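Local coordinates for protein endoglucanase (Humicola insolens, PDB 1DYS) that hydrolyses internal beta-1,4-glucosidic linkages in cellulose, as a family 6 glycoside hydrolase with a part in the recycling of plant biomass, at residues P89-D92 / S98-E101; L85-D90 / N114-P119; G142-G147 / A197-T202. All coordinates share one frame; numbering follows the deposited sequence.

Interaction 1. Residues P89-D92 / S98-E101; sequences PDRD and SSGE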
# COMPACT_ATOMS: atom_id res chain seq x y z
N PRO A 89 5.67 -5.57 -12.66
CA PRO A 89 4.60 -6.54 -12.44
C PRO A 89 5.15 -7.66 -11.57
O PRO A 89 6.31 -8.12 -11.69
CB PRO A 89 4.18 -7.08 -13.82
CG PRO A 89 4.81 -6.08 -14.72
CD PRO A 89 6.05 -5.49 -14.06
N ASP A 90 4.38 -8.10 -10.58
CA ASP A 90 4.77 -9.11 -9.61
C ASP A 90 6.03 -8.70 -8.83
O ASP A 90 6.94 -9.49 -8.52
CB ASP A 90 5.03 -10.47 -10.28
CG ASP A 90 3.72 -11.12 -10.73
OD1 ASP A 90 2.67 -10.45 -10.61
OD2 ASP A 90 3.78 -12.28 -11.21
N ARG A 91 6.07 -7.40 -8.56
CA ARG A 91 7.13 -6.73 -7.81
C ARG A 91 7.50 -7.45 -6.53
O ARG A 91 6.63 -8.00 -5.85
CB ARG A 91 6.58 -5.34 -7.42
CG ARG A 91 7.67 -4.28 -7.24
CD ARG A 91 7.07 -2.88 -7.21
NE ARG A 91 6.31 -2.64 -5.96
CZ ARG A 91 5.76 -1.44 -5.73
NH1 ARG A 91 5.81 -0.39 -6.55
NH2 ARG A 91 5.07 -1.33 -4.57
N ASP A 92 8.83 -7.55 -6.25
CA ASP A 92 9.31 -8.24 -5.06
C ASP A 92 8.72 -9.65 -4.98
O ASP A 92 8.15 -10.07 -3.99
CB ASP A 92 8.95 -7.48 -3.79
CG ASP A 92 9.61 -6.11 -3.76
OD1 ASP A 92 10.86 -6.12 -3.66
OD2 ASP A 92 8.97 -5.03 -3.84
N SER A 98 2.77 -9.67 -6.08
CA SER A 98 3.31 -8.31 -6.29
C SER A 98 3.13 -7.44 -5.04
O SER A 98 2.07 -7.41 -4.45
CB SER A 98 2.56 -7.62 -7.42
OG SER A 98 3.14 -6.36 -7.72
N SER A 99 4.18 -6.65 -4.74
CA SER A 99 4.08 -5.67 -3.67
C SER A 99 3.51 -4.36 -4.25
O SER A 99 3.32 -3.45 -3.45
CB SER A 99 5.47 -5.36 -3.10
OG SER A 99 6.34 -4.90 -4.11
N GLY A 100 3.29 -4.30 -5.56
CA GLY A 100 2.74 -3.11 -6.23
C GLY A 100 1.39 -3.45 -6.87
O GLY A 100 0.80 -4.53 -6.75
N GLU A 101 0.91 -2.49 -7.66
CA GLU A 101 -0.41 -2.59 -8.27
C GLU A 101 -0.47 -3.47 -9.50
O GLU A 101 -1.61 -3.86 -9.86
CB GLU A 101 -0.92 -1.17 -8.59
CG GLU A 101 -0.08 -0.58 -9.75
CD GLU A 101 -0.23 0.93 -9.78
OE1 GLU A 101 -1.03 1.53 -9.03
OE2 GLU A 101 0.51 1.52 -10.60
O HOH W 1 1.20 -10.68 -8.28

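Interaction 2. Residues L85-D90 / N114-P119; sequences LYNLPD and NEYVNP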
# COMPACT_ATOMS: atom_id res chain seq x y z
N LEU A 85 12.31 4.25 -10.49
CA LEU A 85 11.29 3.65 -11.37
C LEU A 85 11.03 2.30 -10.73
O LEU A 85 11.90 1.42 -10.74
CB LEU A 85 11.90 3.57 -12.78
CG LEU A 85 10.93 3.15 -13.88
CD1 LEU A 85 11.36 3.79 -15.19
CD2 LEU A 85 10.88 1.63 -13.99
N TYR A 86 9.84 2.18 -10.13
CA TYR A 86 9.56 1.01 -9.30
C TYR A 86 8.10 0.58 -9.38
O TYR A 86 7.34 0.92 -8.49
CB TYR A 86 9.95 1.35 -7.84
CG TYR A 86 9.77 0.34 -6.76
CD1 TYR A 86 10.25 -0.96 -6.85
CD2 TYR A 86 9.09 0.67 -5.58
CE1 TYR A 86 10.12 -1.90 -5.82
CE2 TYR A 86 8.92 -0.24 -4.56
CZ TYR A 86 9.43 -1.52 -4.68
OH TYR A 86 9.25 -2.41 -3.64
N ASN A 87 7.76 -0.12 -10.45
CA ASN A 87 6.37 -0.64 -10.54
C ASN A 87 6.31 -1.94 -11.31
O ASN A 87 5.30 -2.25 -12.00
CB ASN A 87 5.50 0.45 -11.15
CG ASN A 87 4.01 0.23 -10.82
OD1 ASN A 87 3.66 -0.51 -9.90
ND2 ASN A 87 3.16 0.88 -11.59
N LEU A 88 7.34 -2.77 -11.18
CA LEU A 88 7.36 -4.04 -11.92
C LEU A 88 6.17 -4.92 -11.63
O LEU A 88 5.64 -5.04 -10.51
CB LEU A 88 8.62 -4.81 -11.43
CG LEU A 88 9.19 -5.90 -12.34
CD1 LEU A 88 9.68 -5.29 -13.65
CD2 LEU A 88 10.31 -6.64 -11.61
N PRO A 89 5.67 -5.57 -12.66
CA PRO A 89 4.60 -6.54 -12.44
C PRO A 89 5.15 -7.66 -11.57
O PRO A 89 6.31 -8.12 -11.69
CB PRO A 89 4.18 -7.08 -13.82
CG PRO A 89 4.81 -6.08 -14.72
CD PRO A 89 6.05 -5.49 -14.06
N ASP A 90 4.38 -8.10 -10.58
CA ASP A 90 4.77 -9.11 -9.61
C ASP A 90 6.03 -8.70 -8.83
O ASP A 90 6.94 -9.49 -8.52
CB ASP A 90 5.03 -10.47 -10.28
CG ASP A 90 3.72 -11.12 -10.73
OD1 ASP A 90 2.67 -10.45 -10.61
OD2 ASP A 90 3.78 -12.28 -11.21
N ASN A 114 2.64 0.32 -21.19
CA ASN A 114 1.82 1.39 -21.73
C ASN A 114 1.32 2.40 -20.73
O ASN A 114 1.20 3.57 -21.12
CB ASN A 114 0.62 0.73 -22.48
CG ASN A 114 1.18 -0.21 -23.55
OD1 ASN A 114 2.10 0.14 -24.28
ND2 ASN A 114 0.67 -1.42 -23.67
N GLU A 115 1.06 2.01 -19.50
CA GLU A 115 0.52 2.95 -18.53
C GLU A 115 1.58 3.46 -17.54
O GLU A 115 1.22 4.43 -16.86
CB GLU A 115 -0.62 2.27 -17.73
CG GLU A 115 -1.86 1.99 -18.56
CD GLU A 115 -3.00 1.42 -17.73
OE1 GLU A 115 -3.51 2.09 -16.79
OE2 GLU A 115 -3.38 0.26 -17.94
N TYR A 116 2.76 2.82 -17.53
CA TYR A 116 3.77 3.28 -16.56
C TYR A 116 5.08 3.67 -17.25
O TYR A 116 5.37 4.87 -17.15
CB TYR A 116 3.93 2.26 -15.43
CG TYR A 116 4.98 2.66 -14.42
CD1 TYR A 116 4.71 3.60 -13.43
CD2 TYR A 116 6.26 2.14 -14.50
CE1 TYR A 116 5.69 4.00 -12.52
CE2 TYR A 116 7.26 2.54 -13.59
CZ TYR A 116 6.95 3.44 -12.61
OH TYR A 116 7.91 3.85 -11.70
N VAL A 117 5.74 2.77 -17.97
CA VAL A 117 6.98 3.19 -18.62
C VAL A 117 6.75 4.26 -19.69
O VAL A 117 7.45 5.28 -19.68
CB VAL A 117 7.72 1.96 -19.20
CG1 VAL A 117 8.95 2.34 -19.95
CG2 VAL A 117 8.10 1.03 -18.02
N ASN A 118 5.75 4.10 -20.58
CA ASN A 118 5.61 5.13 -21.62
C ASN A 118 5.47 6.52 -21.09
O ASN A 118 6.23 7.43 -21.49
CB ASN A 118 4.53 4.73 -22.62
CG ASN A 118 4.99 3.53 -23.41
OD1 ASN A 118 6.09 3.00 -23.42
ND2 ASN A 118 4.02 3.02 -24.20
N PRO A 119 4.57 6.78 -20.17
CA PRO A 119 4.33 8.09 -19.60
C PRO A 119 5.57 8.58 -18.86
O PRO A 119 5.88 9.78 -18.91
CB PRO A 119 3.06 8.08 -18.75
CG PRO A 119 2.61 6.67 -18.89
CD PRO A 119 3.53 5.83 -19.74

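Interaction 3. Residues G142-G147 / A197-T202; sequences GNMVTG and AQEVAT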
# COMPACT_ATOMS: atom_id res chain seq x y z
N GLY A 142 17.90 -9.00 -7.63
CA GLY A 142 18.08 -9.88 -6.47
C GLY A 142 17.06 -11.01 -6.53
O GLY A 142 17.41 -12.18 -6.41
N ASN A 143 15.79 -10.66 -6.71
CA ASN A 143 14.71 -11.64 -6.77
C ASN A 143 14.88 -12.58 -7.96
O ASN A 143 14.49 -13.76 -7.86
CB ASN A 143 13.40 -10.85 -6.79
CG ASN A 143 12.88 -10.39 -5.45
OD1 ASN A 143 12.33 -11.21 -4.72
ND2 ASN A 143 13.05 -9.10 -5.17
N MET A 144 15.45 -12.11 -9.06
CA MET A 144 15.72 -12.95 -10.22
C MET A 144 16.86 -13.94 -9.99
O MET A 144 16.70 -15.11 -10.40
CB MET A 144 16.10 -12.11 -11.43
CG MET A 144 15.04 -11.94 -12.50
SD MET A 144 15.43 -10.45 -13.43
CE MET A 144 14.34 -9.27 -12.65
N VAL A 145 17.94 -13.55 -9.35
CA VAL A 145 19.07 -14.43 -9.06
C VAL A 145 18.82 -15.48 -8.00
O VAL A 145 19.31 -16.62 -8.07
CB VAL A 145 20.30 -13.61 -8.57
CG1 VAL A 145 21.37 -14.48 -7.91
CG2 VAL A 145 20.92 -12.81 -9.70
N THR A 146 18.20 -15.11 -6.90
CA THR A 146 18.02 -16.04 -5.78
C THR A 146 16.59 -16.51 -5.63
O THR A 146 16.28 -17.31 -4.76
CB THR A 146 18.54 -15.36 -4.50
OG1 THR A 146 17.73 -14.18 -4.29
CG2 THR A 146 20.00 -14.94 -4.64
N GLY A 147 15.69 -16.02 -6.47
CA GLY A 147 14.28 -16.34 -6.37
C GLY A 147 13.93 -17.71 -6.96
O GLY A 147 13.67 -17.76 -8.15
N ALA A 197 25.97 -10.69 -12.57
CA ALA A 197 26.39 -10.14 -13.85
C ALA A 197 25.71 -10.77 -15.05
O ALA A 197 25.46 -10.10 -16.04
CB ALA A 197 27.92 -10.29 -14.01
N GLN A 198 25.39 -12.07 -14.95
CA GLN A 198 24.72 -12.80 -16.00
C GLN A 198 23.31 -12.24 -16.20
O GLN A 198 22.82 -12.07 -17.31
CB GLN A 198 24.67 -14.30 -15.68
CG GLN A 198 23.99 -15.11 -16.81
CD GLN A 198 24.82 -14.91 -18.08
OE1 GLN A 198 26.00 -15.26 -18.03
NE2 GLN A 198 24.26 -14.33 -19.13
N GLU A 199 22.66 -11.98 -15.06
CA GLU A 199 21.31 -11.39 -15.11
C GLU A 199 21.31 -10.05 -15.80
O GLU A 199 20.43 -9.78 -16.64
CB GLU A 199 20.74 -11.28 -13.70
CG GLU A 199 19.25 -11.53 -13.57
CD GLU A 199 18.66 -12.57 -14.49
OE1 GLU A 199 19.25 -13.63 -14.76
OE2 GLU A 199 17.51 -12.30 -14.95
N VAL A 200 22.26 -9.17 -15.48
CA VAL A 200 22.39 -7.89 -16.16
C VAL A 200 22.69 -8.10 -17.64
O VAL A 200 22.12 -7.40 -18.47
CB VAL A 200 23.50 -7.08 -15.45
CG1 VAL A 200 23.84 -5.83 -16.21
CG2 VAL A 200 23.08 -6.76 -14.00
N ALA A 201 23.59 -9.05 -17.96
CA ALA A 201 23.87 -9.24 -19.38
C ALA A 201 22.58 -9.66 -20.11
O ALA A 201 22.33 -9.14 -21.21
CB ALA A 201 25.00 -10.20 -19.67
N THR A 202 21.83 -10.60 -19.59
CA THR A 202 20.58 -11.05 -20.21
C THR A 202 19.59 -9.92 -20.38
O THR A 202 18.97 -9.81 -21.44
CB THR A 202 19.97 -12.19 -19.39
OG1 THR A 202 20.89 -13.29 -19.39
CG2 THR A 202 18.62 -12.62 -19.92

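Interaction 1. Residues P89-D92 / S98-E101
Arg91 takes hold of Ser99 side-on, giving one nitrogen to each of two oxygens. Arg91 NE lies 2.9 Å from Ser99 OG, which sits in the guanidinium plane, and the N-H...O angle of 169° is nearly straight. Arg91 NH2 reaches Ser99 O at 3.0 Å, approaching from above the carbonyl plane, while Ser99 O itself lies tilted from the guanidinium plane. The bend at chi3 (71°) turns the guanidinium along the 98-101 backbone, where Gly100 CA sits over one face, near the rim, 3.4 Å from Arg91 NH2. A glycine here lets the chain pass close over the guanidinium.

Ser99 OG donates to the anti lone pair of Asp92 OD2 at 2.6 Å, which leaves the hydroxyl oxygen to accept from Arg91 NE. Tyr86 OH is hydrogen-bonded to the same oxygen of Asp92.

Backbone pairing ties the two runs together: Ser99 N donates to Arg91 O at 3.0 Å, and Ser98 CA adds a CH...O contact to that carbonyl. Ser98 OG accepts from Gly100 N in an ST turn, receives a weak bond from Arg91 N, and is hydrogen-bonded to Leu102 O. A water links Asp90 OD1 with Ser98 N; Leu104 N is a further partner of OD1.

Arg91 NH1 is hydrogen-bonded to the carbonyls of Tyr86 and Ser54, and Ser54 probably binds substrate. Through the chain Arg91-Ser99-Asp92, Ser99 and Tyr86 probably help position the side chain of Asp92, the likely proton donor.

Interaction 2. Residues L85-D90 / N114-P119
The Tyr116 ring of helix 108-126 packs against Leu85, Tyr86 and Asn87, at and just beyond the C-terminal end of strand 79-85, in a buried contact between a helix and the loop that leaves a strand of the parallel sheet. This is the sheet-to-helix packing of the family 6 barrel, close to the catalytic end of the strands.

The first torsion carries the ring there: with CG anti to the backbone N (chi1 179°), Tyr116 extends from the helix until its hydroxyl meets the loop backbone. The CA atoms of Asn87 and Tyr116 remain 7.6 Å apart, and side chains fill the space between them. Asn87 CB rests over the centre of the Tyr116 ring, 3.6 Å from the centroid and 8° off the normal, a well-formed CH-pi contact. The Asn87 amide stands nearly upright to the ring, and Asn87 ND2 comes to 3.6 Å from Tyr116 CD1. That nitrogen is hydrogen-bonded to Glu101 OE2, which helps fix the rotation of the amide. Leu85 adds apolar packing, with Leu85 CG 3.7 Å from Tyr116 CE2 and CD2 at the ring edge, in plane.

The hydroxyl is gripped twice. Tyr86 N donates to Tyr116 OH at 3.0 Å with an N-H...O angle of 143°, and the second hydrogen-bond partner is Ile53 O.

Tyr116 OH therefore meets a backbone N-H just beyond strand 79-85 and the carbonyl of Ile53 at the end of the adjoining strand 51-53, satisfying its buried polar atom while Asn87 CB covers one face and Leu85 meets the edge. This probably steadies the backbone from which Tyr86 OH reaches the side chain of Asp92.

Interaction 3. Residues G142-G147 / A197-T202
Glu199 reaches from helix 190-207 across to Met144 and Val145 on helix 140-146, where the CA atoms of Val145 and Glu199 approach to 7.1 Å. Starting at the root, Glu199 CB lies 4.3 Å from Val145 CG2, a loose apolar contact. One bond further, Glu199 CG is 3.9 Å from Met144 CB and a similar distance from the sulfur. The chain then bends at chi2 (35°), which folds the carboxylate back over the methionine instead of letting it run straight past. Glu199 CD is consequently 4.0 Å from both Met144 CB and Met144 SD.

At the tip, Glu199 OE2 does most of the touching: it lies 3.5 Å from Met144 CG and 3.2 Å from Met144 SD. The side chains cross at about a right angle, and the oxygen lies against CG and SD while the methyl end of the methionine runs on past it. No hydrogen bond spans the two segments. The charge is met from helix 150-169, where Arg156 NH1 forms a salt bridge and Gln160 NE2 a hydrogen bond, both to OE2. An alanine here would strip away the carboxylate and would probably leave Arg156 without its anionic mate, with a gap beside the Met144 sulfur.

Met144 also touches Arg156, Gln160 and Ile163 of helix 150-169 and Ile203 of helix 190-207, while Val145 packs on Lys192 and Pro195. The contact thus lies where three helices converge, with the short helix 140-146, which follows strand 132-136, held against the other two.

Interactions 1 and 2 start from the same stretch after strand 79-85, share Pro89 and Asp90, and have centres about 10 Å apart. One closes the loop on itself; the other fastens its start to helix 108-126. They meet at Tyr86. Interaction 3 comes later in the chain, on the helices following strands 132-136 and 175-180 of the same parallel sheet. Its centre is about 17 Å from that of interaction 1, which it touches where Asn143 packs against Asp92, and about 19 Å from that of interaction 2. Successive strand-to-helix connections thus frame one flank of the probable active site, around Asp92 and Asp139.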